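Local coordinates for ethylbenzene dehydrogenase alpha-subunit (Aromatoleum aromaticum, PDB 2IVF), which is the large molybdopterin-binding subunit of a molybdenum enzyme and carries a molybdenum atom, two pterin guanosine dinucleotide cofactors and an iron/sulfur cluster, at residues A[334-337]-A[338-341]; A[816-819]-A[820-823]. All blocks are in the same frame, centred on the assembly; numbering follows the deposited sequence.

Interaction 1 (A[334-337]-A[338-341])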
ATOM      1  N   LEU A 334      -0.102  -1.736  48.098  1.00 20.04           N
ATOM      2  CA  LEU A 334      -1.133  -2.367  48.904  1.00 21.10           C
ATOM      3  C   LEU A 334      -2.519  -1.802  48.640  1.00 21.70           C
ATOM      4  O   LEU A 334      -2.714  -0.588  48.479  1.00 22.38           O
ATOM      5  CB  LEU A 334      -0.800  -2.217  50.361  1.00 21.01           C
ATOM      6  CG  LEU A 334       0.457  -2.915  50.874  1.00 22.20           C
ATOM      7  CD1 LEU A 334       0.670  -2.461  52.349  1.00 18.06           C
ATOM      8  CD2 LEU A 334       0.313  -4.439  50.789  1.00 23.33           C
ATOM      9  N   VAL A 335      -3.470  -2.729  48.614  1.00 21.86           N
ATOM     10  CA  VAL A 335      -4.847  -2.470  48.334  1.00 21.82           C
ATOM     11  C   VAL A 335      -5.634  -3.007  49.511  1.00 22.04           C
ATOM     12  O   VAL A 335      -5.288  -4.036  50.089  1.00 22.25           O
ATOM     13  CB  VAL A 335      -5.275  -3.141  46.998  1.00 21.69           C
ATOM     14  CG1 VAL A 335      -6.729  -2.872  46.725  1.00 22.26           C
ATOM     15  CG2 VAL A 335      -4.442  -2.615  45.865  1.00 19.51           C
ATOM     16  N   ARG A 336      -6.654  -2.257  49.896  1.00 22.53           N
ATOM     17  CA  ARG A 336      -7.512  -2.572  51.014  1.00 22.85           C
ATOM     18  C   ARG A 336      -8.489  -3.643  50.569  1.00 23.33           C
ATOM     19  O   ARG A 336      -9.083  -3.536  49.490  1.00 23.95           O
ATOM     20  CB  ARG A 336      -8.281  -1.317  51.443  1.00 22.60           C
ATOM     21  CG  ARG A 336      -7.406  -0.196  52.007  1.00 22.98           C
ATOM     22  CD  ARG A 336      -8.199   1.045  52.390  1.00 22.42           C
ATOM     23  NE  ARG A 336      -9.326   0.750  53.263  1.00 24.97           N
ATOM     24  CZ  ARG A 336     -10.036   1.667  53.925  1.00 23.07           C
ATOM     25  NH1 ARG A 336      -9.746   2.955  53.848  1.00 23.07           N
ATOM     26  NH2 ARG A 336     -11.057   1.286  54.656  1.00 22.41           N
ATOM     27  N   MET A 337      -8.647  -4.682  51.377  1.00 24.50           N
ATOM     28  CA  MET A 337      -9.578  -5.766  51.049  1.00 25.49           C
ATOM     29  C   MET A 337     -11.035  -5.413  51.347  1.00 26.41           C
ATOM     30  O   MET A 337     -11.944  -6.119  50.903  1.00 27.84           O
ATOM     31  CB  MET A 337      -9.185  -7.053  51.768  1.00 26.05           C
ATOM     32  CG  MET A 337      -7.891  -7.664  51.249  1.00 28.17           C
ATOM     33  SD  MET A 337      -8.066  -8.210  49.568  1.00 36.10           S
ATOM     34  CE  MET A 337      -7.559  -6.770  48.614  1.00 35.87           C
ATOM     35  N   ASP A 338     -11.267  -4.327  52.075  1.00 26.14           N
ATOM     36  CA  ASP A 338     -12.629  -3.868  52.308  1.00 26.09           C
ATOM     37  C   ASP A 338     -13.187  -2.940  51.209  1.00 26.46           C
ATOM     38  O   ASP A 338     -14.348  -3.100  50.817  1.00 27.85           O
ATOM     39  CB  ASP A 338     -12.743  -3.229  53.692  1.00 25.96           C
ATOM     40  CG  ASP A 338     -11.860  -2.003  53.874  1.00 26.32           C
ATOM     41  OD1 ASP A 338     -10.957  -1.764  53.056  1.00 28.07           O
ATOM     42  OD2 ASP A 338     -12.081  -1.270  54.861  1.00 25.75           O
ATOM     43  N   THR A 339     -12.404  -1.973  50.729  1.00 25.45           N
ATOM     44  CA  THR A 339     -12.905  -0.998  49.743  1.00 24.77           C
ATOM     45  C   THR A 339     -12.398  -1.278  48.318  1.00 24.61           C
ATOM     46  O   THR A 339     -12.988  -0.819  47.336  1.00 24.12           O
ATOM     47  CB  THR A 339     -12.506   0.456  50.089  1.00 24.48           C
ATOM     48  OG1 THR A 339     -11.082   0.604  50.018  1.00 22.46           O
ATOM     49  CG2 THR A 339     -13.006   0.868  51.481  1.00 24.34           C
ATOM     50  N   GLY A 340     -11.315  -2.043  48.202  1.00 24.14           N
ATOM     51  CA  GLY A 340     -10.716  -2.327  46.917  1.00 24.35           C
ATOM     52  C   GLY A 340      -9.826  -1.203  46.413  1.00 23.75           C
ATOM     53  O   GLY A 340      -9.397  -1.193  45.270  1.00 22.94           O
ATOM     54  N   LYS A 341      -9.542  -0.257  47.284  1.00 23.85           N
ATOM     55  CA  LYS A 341      -8.803   0.921  46.876  1.00 24.19           C
ATOM     56  C   LYS A 341      -7.414   0.881  47.483  1.00 23.20           C
ATOM     57  O   LYS A 341      -7.206   0.294  48.555  1.00 21.78           O
ATOM     58  CB  LYS A 341      -9.605   2.185  47.274  1.00 24.53           C
ATOM     59  CG  LYS A 341     -10.613   2.575  46.152  1.00 25.27           C
ATOM     60  CD  LYS A 341     -11.829   3.271  46.658  1.00 26.50           C
ATOM     61  CE  LYS A 341     -12.936   3.347  45.593  1.00 26.20           C
ATOM     62  NZ  LYS A 341     -12.488   3.825  44.250  1.00 26.52           N
TER
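The flat guanidinium of Arg336 is met at its edge by the carboxylate of Asp338 and over one face by Thr339, whose CG2 sits 3.7 Å above the plane and toward the rim. Carboxylate and guanidinium are nearly coplanar, their planes 30° apart, and the grip is side-on: NE of Arg336 bonds OD1 of Asp338 at 3.0 Å, and NH2 of Arg336 bonds OD2 of Asp338 at 2.8 Å. The second bond is the straighter, and its acceptor lies in the guanidinium plane; both oxygens are approached on their syn sides. A bend at chi3 (52°) turns the guanidinium toward the Asp338 carboxylate, and Asp338 swings its CG between its own backbone N and carbonyl carbon (chi1 62°) to meet it. OD1 of Asp338 also takes a weak bond from Thr339 N. Thr339 OG1 accepts from Lys341 N at 3.3 Å, an ST turn. Next to the salt bridge the main chain doubles back: Arg336 N reaches Lys341 O at 2.9 Å, almost straight, and Gly340 N reaches Arg336 O at 3.0 Å from above the carbonyl plane. Gly340 has a positive phi, at which a CB would crowd the carbonyl O of Thr339, and CG1 of Val335 packs against Gly340 O at 3.5 Å. Ile396 of the paired strand 395-400 touches both Arg336 and Asp338. The Gly340-to-Arg336 bond closes an alpha-turn, which with the salt bridge and ST turn reverses the chain after strand 334-336, an outermost strand of a three-stranded antiparallel sheet.

Interaction 2 (A[816-819]-A[820-823])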
ATOM      1  N   LEU A 816      -6.520  -0.205  38.291  1.00 21.36           N
ATOM      2  CA  LEU A 816      -7.240   1.088  38.213  1.00 21.41           C
ATOM      3  C   LEU A 816      -8.400   1.016  39.176  1.00 22.06           C
ATOM      4  O   LEU A 816      -9.400   0.357  38.912  1.00 22.87           O
ATOM      5  CB  LEU A 816      -7.708   1.399  36.800  1.00 22.50           C
ATOM      6  CG  LEU A 816      -6.569   1.332  35.769  1.00 20.59           C
ATOM      7  CD1 LEU A 816      -7.100   1.421  34.326  1.00 20.80           C
ATOM      8  CD2 LEU A 816      -5.533   2.433  35.995  1.00 19.70           C
ATOM      9  N   ASP A 817      -8.234   1.666  40.314  1.00 21.59           N
ATOM     10  CA  ASP A 817      -9.179   1.499  41.443  1.00 21.29           C
ATOM     11  C   ASP A 817     -10.294   2.544  41.480  1.00 21.11           C
ATOM     12  O   ASP A 817     -10.929   2.742  42.500  1.00 21.98           O
ATOM     13  CB  ASP A 817      -8.428   1.360  42.762  1.00 20.85           C
ATOM     14  CG  ASP A 817      -7.880   2.682  43.296  1.00 21.24           C
ATOM     15  OD1 ASP A 817      -7.585   3.610  42.490  1.00 23.00           O
ATOM     16  OD2 ASP A 817      -7.759   2.796  44.527  1.00 22.25           O
ATOM     17  N   HIS A 818     -10.522   3.168  40.332  1.00 22.21           N
ATOM     18  CA  HIS A 818     -11.599   4.111  40.080  1.00 21.63           C
ATOM     19  C   HIS A 818     -12.899   3.316  40.100  1.00 21.59           C
ATOM     20  O   HIS A 818     -12.978   2.225  39.543  1.00 20.53           O
ATOM     21  CB  HIS A 818     -11.329   4.728  38.692  1.00 22.71           C
ATOM     22  CG  HIS A 818     -12.273   5.810  38.280  1.00 23.13           C
ATOM     23  ND1 HIS A 818     -13.585   5.566  37.927  1.00 24.62           N
ATOM     24  CD2 HIS A 818     -12.078   7.141  38.106  1.00 25.09           C
ATOM     25  CE1 HIS A 818     -14.171   6.709  37.602  1.00 24.05           C
ATOM     26  NE2 HIS A 818     -13.278   7.682  37.703  1.00 22.52           N
ATOM     27  N   ASP A 819     -13.928   3.888  40.717  1.00 21.06           N
ATOM     28  CA  ASP A 819     -15.244   3.231  40.881  1.00 21.59           C
ATOM     29  C   ASP A 819     -15.825   2.623  39.622  1.00 21.37           C
ATOM     30  O   ASP A 819     -16.331   1.506  39.656  1.00 22.20           O
ATOM     31  CB  ASP A 819     -16.251   4.220  41.481  1.00 20.89           C
ATOM     32  CG  ASP A 819     -15.923   4.580  42.925  1.00 23.82           C
ATOM     33  OD1 ASP A 819     -15.198   3.807  43.594  1.00 24.32           O
ATOM     34  OD2 ASP A 819     -16.425   5.626  43.399  1.00 22.24           O
ATOM     35  N   TRP A 820     -15.737   3.338  38.509  1.00 21.70           N
ATOM     36  CA  TRP A 820     -16.269   2.826  37.250  1.00 22.25           C
ATOM     37  C   TRP A 820     -15.569   1.541  36.832  1.00 21.56           C
ATOM     38  O   TRP A 820     -16.204   0.596  36.342  1.00 22.61           O
ATOM     39  CB  TRP A 820     -16.106   3.845  36.136  1.00 22.45           C
ATOM     40  CG  TRP A 820     -17.025   5.035  36.215  1.00 23.58           C
ATOM     41  CD1 TRP A 820     -17.625   5.547  37.287  1.00 23.26           C
ATOM     42  CD2 TRP A 820     -17.294   5.923  35.132  1.00 23.69           C
ATOM     43  NE1 TRP A 820     -18.340   6.679  36.941  1.00 23.80           N
ATOM     44  CE2 TRP A 820     -18.131   6.931  35.612  1.00 24.32           C
ATOM     45  CE3 TRP A 820     -16.918   5.938  33.793  1.00 24.35           C
ATOM     46  CZ2 TRP A 820     -18.620   7.945  34.791  1.00 23.46           C
ATOM     47  CZ3 TRP A 820     -17.390   6.945  32.981  1.00 23.50           C
ATOM     48  CH2 TRP A 820     -18.221   7.935  33.484  1.00 23.69           C
ATOM     49  N   TYR A 821     -14.247   1.522  36.953  1.00 22.21           N
ATOM     50  CA  TYR A 821     -13.464   0.328  36.628  1.00 22.09           C
ATOM     51  C   TYR A 821     -13.674  -0.855  37.564  1.00 22.73           C
ATOM     52  O   TYR A 821     -13.837  -2.002  37.124  1.00 22.59           O
ATOM     53  CB  TYR A 821     -11.971   0.675  36.514  1.00 23.01           C
ATOM     54  CG  TYR A 821     -11.682   1.391  35.218  1.00 21.42           C
ATOM     55  CD1 TYR A 821     -12.129   2.693  35.008  1.00 20.21           C
ATOM     56  CD2 TYR A 821     -10.985   0.756  34.189  1.00 22.21           C
ATOM     57  CE1 TYR A 821     -11.885   3.339  33.831  1.00 22.48           C
ATOM     58  CE2 TYR A 821     -10.748   1.386  33.038  1.00 22.47           C
ATOM     59  CZ  TYR A 821     -11.194   2.660  32.846  1.00 20.44           C
ATOM     60  OH  TYR A 821     -10.935   3.253  31.668  1.00 25.01           O
ATOM     61  N   LEU A 822     -13.713  -0.565  38.853  1.00 22.48           N
ATOM     62  CA  LEU A 822     -14.062  -1.538  39.849  1.00 22.80           C
ATOM     63  C   LEU A 822     -15.423  -2.196  39.494  1.00 23.83           C
ATOM     64  O   LEU A 822     -15.523  -3.426  39.403  1.00 23.60           O
ATOM     65  CB  LEU A 822     -14.119  -0.842  41.216  1.00 22.87           C
ATOM     66  CG  LEU A 822     -12.798  -0.497  41.919  1.00 22.67           C
ATOM     67  CD1 LEU A 822     -13.060   0.229  43.280  1.00 22.51           C
ATOM     68  CD2 LEU A 822     -12.025  -1.781  42.149  1.00 22.62           C
ATOM     69  N   GLU A 823     -16.456  -1.377  39.270  1.00 23.80           N
ATOM     70  CA  GLU A 823     -17.809  -1.892  39.008  1.00 23.84           C
ATOM     71  C   GLU A 823     -17.914  -2.636  37.658  1.00 23.37           C
ATOM     72  O   GLU A 823     -18.654  -3.598  37.559  1.00 22.73           O
ATOM     73  CB  GLU A 823     -18.845  -0.765  39.073  1.00 23.99           C
ATOM     74  CG  GLU A 823     -19.167  -0.363  40.518  1.00 26.87           C
ATOM     75  CD  GLU A 823     -20.210   0.739  40.680  1.00 28.76           C
ATOM     76  OE1 GLU A 823     -20.798   1.216  39.665  1.00 34.63           O
ATOM     77  OE2 GLU A 823     -20.439   1.120  41.865  1.00 34.05           O
TER
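From 816 to 818 the backbone is irregular, and at Asp819 it settles into helical angles, so that His818 stands at the N-cap of helix 819-824. Two turn-closing bonds start the helix: Leu822 N to His818 O at 3.0 Å, and Glu823 N to Asp819 O at 2.9 Å. The cap itself comes from the imidazole. With CG trans to the backbone N (chi1 -176°), the His818 ring folds back along the first turn, and its ND1 accepts from Trp820 N at 3.2 Å, the donor lying close to the ring plane. Because ND1 is the acceptor here, the proton of a neutral ring would be on NE2, consistent with the bond from NE2 to Gly947 O. The same ring makes an edge-to-face pair with Trp820: the planes stand at 86°, and CE1 of His818 comes 3.6 Å from CG of Trp820, over one face of the indole. The indole nitrogen, NE1, is hydrogen-bonded to Glu580 OE2, and Tyr577 and Trp586 add further edge-to-face contacts, which leaves the tryptophan held within an aromatic cluster. Leu816 lies alongside Tyr821, pointing the same way, with CD1 of Leu816 meeting CE2 of Tyr821 at 3.9 Å, and Phe952 stacks on the tyrosine ring. The aliphatic CB and CG of Glu823 rest on the carbonyl O of Asp819, while its carboxylate is paired with Lys571. Leu822 turns toward the incoming chain, and its branch CD1 packs onto the carbonyl O of Asp817 at 3.4 Å.

Interactions 1 and 2 lie far apart in sequence but touch in space, their centres about 12 Å apart. Lys341 makes the join: its side chain leaves the 338-341 turn and its NZ meets Asp817 O at 2.6 Å, a probable hydrogen bond, and Asp819 OD1 at 2.8 Å, a salt bridge. One ammonium thus engages both the approach to helix 819-824 and its first turn. Packing supports the join, with Gly340 O 3.7 Å from Asp817 CB. Tyr815, hydrogen-bonded to Gly340 O, also touches Val335 and Leu822. No residue of either contact belongs to the iron/sulfur cluster pocket; a glycerol, probably from crystallisation, binds Tyr821 OH.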